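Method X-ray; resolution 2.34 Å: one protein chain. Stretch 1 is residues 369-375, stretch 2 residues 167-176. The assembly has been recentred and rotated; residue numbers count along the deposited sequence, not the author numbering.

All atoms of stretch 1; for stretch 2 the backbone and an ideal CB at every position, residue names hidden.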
# COMPACT_ATOMS: atom_id res chain seq x y z
N THR A 369 -5.13 5.00 -45.45
CA THR A 369 -6.37 4.71 -44.75
C THR A 369 -6.92 5.98 -44.12
O THR A 369 -6.31 7.04 -44.23
CB THR A 369 -6.18 3.63 -43.67
OG1 THR A 369 -7.44 3.36 -43.03
CG2 THR A 369 -5.17 4.08 -42.62
N GLU A 370 -8.08 5.88 -43.48
CA GLU A 370 -8.72 7.05 -42.89
C GLU A 370 -8.14 7.35 -41.51
O GLU A 370 -8.24 6.52 -40.61
CB GLU A 370 -10.23 6.82 -42.78
CG GLU A 370 -11.04 8.09 -42.59
CD GLU A 370 -10.99 9.00 -43.81
OE1 GLU A 370 -10.91 8.48 -44.95
OE2 GLU A 370 -11.03 10.24 -43.63
N PRO A 371 -7.52 8.53 -41.33
CA PRO A 371 -6.99 8.88 -40.01
C PRO A 371 -8.09 8.98 -38.95
O PRO A 371 -9.15 9.54 -39.22
CB PRO A 371 -6.36 10.25 -40.23
CG PRO A 371 -6.08 10.32 -41.69
CD PRO A 371 -7.18 9.55 -42.34
N GLN A 372 -7.82 8.45 -37.76
CA GLN A 372 -8.77 8.51 -36.66
C GLN A 372 -8.50 9.75 -35.81
O GLN A 372 -7.41 9.92 -35.27
CB GLN A 372 -8.69 7.24 -35.82
CG GLN A 372 -8.98 5.98 -36.62
CD GLN A 372 -10.36 6.00 -37.27
OE1 GLN A 372 -11.38 6.01 -36.58
NE2 GLN A 372 -10.39 6.03 -38.60
N VAL A 373 -9.51 10.61 -35.71
CA VAL A 373 -9.38 11.92 -35.08
C VAL A 373 -10.17 11.93 -33.78
O VAL A 373 -11.38 11.71 -33.79
CB VAL A 373 -9.93 13.03 -36.01
CG1 VAL A 373 -9.65 14.42 -35.43
CG2 VAL A 373 -9.34 12.91 -37.40
N ILE A 374 -9.49 12.17 -32.66
CA ILE A 374 -10.17 12.28 -31.37
C ILE A 374 -9.92 13.66 -30.76
O ILE A 374 -8.87 14.27 -31.00
CB ILE A 374 -9.74 11.18 -30.39
CG1 ILE A 374 -8.21 11.14 -30.25
CG2 ILE A 374 -10.26 9.84 -30.88
CD1 ILE A 374 -7.72 10.20 -29.17
N PRO A 375 -10.88 14.18 -29.98
CA PRO A 375 -10.78 15.55 -29.47
C PRO A 375 -9.69 15.71 -28.41
O PRO A 375 -9.21 16.82 -28.19
CB PRO A 375 -12.16 15.80 -28.87
CG PRO A 375 -12.67 14.45 -28.51
CD PRO A 375 -12.11 13.50 -29.52
N UNK A 167 -0.02 4.42 -34.32
CA UNK A 167 -1.11 3.79 -35.04
C UNK A 167 -2.06 3.10 -34.06
O UNK A 167 -1.62 2.52 -33.07
CB UNK A 167 -0.57 2.79 -36.06
N UNK A 168 -3.35 3.17 -34.35
CA UNK A 168 -4.36 2.56 -33.49
C UNK A 168 -4.37 1.05 -33.71
O UNK A 168 -3.59 0.55 -34.53
CB UNK A 168 -5.74 3.16 -33.76
N UNK A 169 -5.21 0.30 -32.98
CA UNK A 169 -5.23 -1.16 -33.11
C UNK A 169 -5.48 -1.67 -34.54
O UNK A 169 -5.02 -2.75 -34.88
CB UNK A 169 -6.31 -1.73 -32.18
N UNK A 170 -6.20 -0.90 -35.35
CA UNK A 170 -6.47 -1.28 -36.73
C UNK A 170 -5.33 -0.89 -37.66
O UNK A 170 -5.31 -1.27 -38.83
CB UNK A 170 -7.77 -0.64 -37.21
N UNK A 171 -4.37 -0.12 -37.13
CA UNK A 171 -3.21 0.29 -37.90
C UNK A 171 -3.40 1.62 -38.61
O UNK A 171 -2.62 1.98 -39.49
CB UNK A 171 -2.87 -0.79 -38.93
N UNK A 172 -4.44 2.35 -38.23
CA UNK A 172 -4.71 3.67 -38.80
C UNK A 172 -3.99 4.74 -38.00
O UNK A 172 -3.92 4.66 -36.78
CB UNK A 172 -6.21 3.95 -38.83
N UNK A 173 -3.43 5.75 -38.69
CA UNK A 173 -2.79 6.84 -37.95
C UNK A 173 -3.79 7.61 -37.09
O UNK A 173 -4.97 7.67 -37.45
CB UNK A 173 -2.10 7.80 -38.92
N UNK A 174 -3.33 8.18 -35.98
CA UNK A 174 -4.20 8.90 -35.06
C UNK A 174 -3.87 10.38 -34.98
O UNK A 174 -2.70 10.77 -34.97
CB UNK A 174 -4.11 8.28 -33.66
N UNK A 175 -4.92 11.20 -34.94
CA UNK A 175 -4.79 12.64 -34.82
C UNK A 175 -5.49 13.03 -33.53
O UNK A 175 -6.67 12.75 -33.34
CB UNK A 175 -5.38 13.37 -36.03
N UNK A 176 -4.75 13.69 -32.64
CA UNK A 176 -5.25 13.99 -31.31
C UNK A 176 -5.23 15.49 -31.05
O UNK A 176 -4.18 16.14 -31.12
CB UNK A 176 -4.43 13.26 -30.25

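Position 167 lies out of reach of stretch 1, so these atoms set little limit on it. It is L167, which makes no contact here.

At position 168 CA-to-CB points toward stretch 1, with Q372 CG 5.2 Å from the ideal CB. A turn begins here, and its later amides lie nearby. A short acceptor such as Asp, Asn or Ser would suit. It is D168. The backbone N of position 172 donates to D168 OD1 at 2.7 Å.

Positions 169 and 170 are the middle of a type I turn and point into space free of stretch 1. Proline suits 169 and many residues suit 170. They are P169 and K170, neither touching stretch 1.

Position 171 has phi/psi of 91/14°. A CB would be jammed against the carbonyl O of position 170, which calls for glycine. It is G171, whose N donates to D168 O at 2.8 Å and closes the turn.

At position 172 CA-to-CB points toward stretch 1. The ideal CB is 3.7 Å from E370 O. The Q372 side chain lies alongside, so a long chain such as Arg, Lys, Gln or Met could run past it. It is R172. R172 CG packs 3.4 Å from T369 OG1, and Q372 CD lies over one face of the guanidinium. R172 NH2 forms a salt bridge with D168 OD2 at 2.7 Å.

At position 173 CA-to-CB points sideways, and phi is -64°. The T369 methyl and the P371 ring offer apolar surface, so Pro, Val or Ala would fit. It is P173: P173 CD lies 3.6 Å from T369 CG2. Its carbonyl accepts from stretch 1, Q372 N to P173 O at 3.0 Å.

Position 174 pairs with Q372, and both side chains lie on the same sheet face. Polar or branched residues would suit. It is Q174, whose CA makes a CA-H...O contact with Q372 O at 3.4 Å.

Position 175 shares the other face with V373. Its ideal CB is 4.2 Å from V373 CG2, and P371 CB is also near, favouring Ile, Val or Leu. It is I175. I175 CG1 lies 4.1 Å from P371 CB. I175 N donates to Q372 O at 2.8 Å, and I374 N donates to I175 O at 3.0 Å.

Position 176 returns to the face of Q372 and I374, with I374 CG1 4.3 Å from the ideal CB. Val, Ile or Leu would suit. It is V176, whose CG2 packs 4.0 Å from I374 CG1.

Stretch 2 167-176: LDPKGRPQIV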
# COMPACT_ATOMS: atom_id res chain seq x y z
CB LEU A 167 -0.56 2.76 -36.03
CG LEU A 167 0.57 3.26 -36.94
CD1 LEU A 167 1.10 2.14 -37.81
CD2 LEU A 167 0.10 4.43 -37.79
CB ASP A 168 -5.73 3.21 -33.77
CG ASP A 168 -6.42 2.67 -35.01
OD1 ASP A 168 -5.75 2.10 -35.90
OD2 ASP A 168 -7.66 2.82 -35.10
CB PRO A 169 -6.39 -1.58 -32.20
CG PRO A 169 -6.45 -0.51 -31.17
CD PRO A 169 -6.10 0.76 -31.89
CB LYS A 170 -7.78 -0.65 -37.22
CG LYS A 170 -9.04 -1.27 -36.64
CD LYS A 170 -9.86 -1.98 -37.70
CE LYS A 170 -11.18 -2.48 -37.15
NZ LYS A 170 -12.25 -1.44 -37.20
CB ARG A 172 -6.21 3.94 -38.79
CG ARG A 172 -7.02 2.99 -39.64
CD ARG A 172 -8.48 2.99 -39.26
NE ARG A 172 -8.68 2.53 -37.89
CZ ARG A 172 -9.87 2.30 -37.33
NH1 ARG A 172 -10.98 2.50 -38.03
NH2 ARG A 172 -9.94 1.88 -36.08
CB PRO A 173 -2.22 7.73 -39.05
CG PRO A 173 -3.05 7.44 -40.26
CD PRO A 173 -3.42 5.99 -40.15
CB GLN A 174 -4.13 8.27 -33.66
CG GLN A 174 -4.71 6.87 -33.60
CD GLN A 174 -4.66 6.28 -32.22
OE1 GLN A 174 -5.69 5.92 -31.65
NE2 GLN A 174 -3.46 6.18 -31.66
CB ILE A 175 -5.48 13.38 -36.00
CG1 ILE A 175 -5.03 12.81 -37.35
CG2 ILE A 175 -5.21 14.88 -35.92
CD1 ILE A 175 -3.57 12.99 -37.66
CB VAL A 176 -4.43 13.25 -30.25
CG1 VAL A 176 -5.05 13.41 -28.87
CG2 VAL A 176 -4.32 11.77 -30.62
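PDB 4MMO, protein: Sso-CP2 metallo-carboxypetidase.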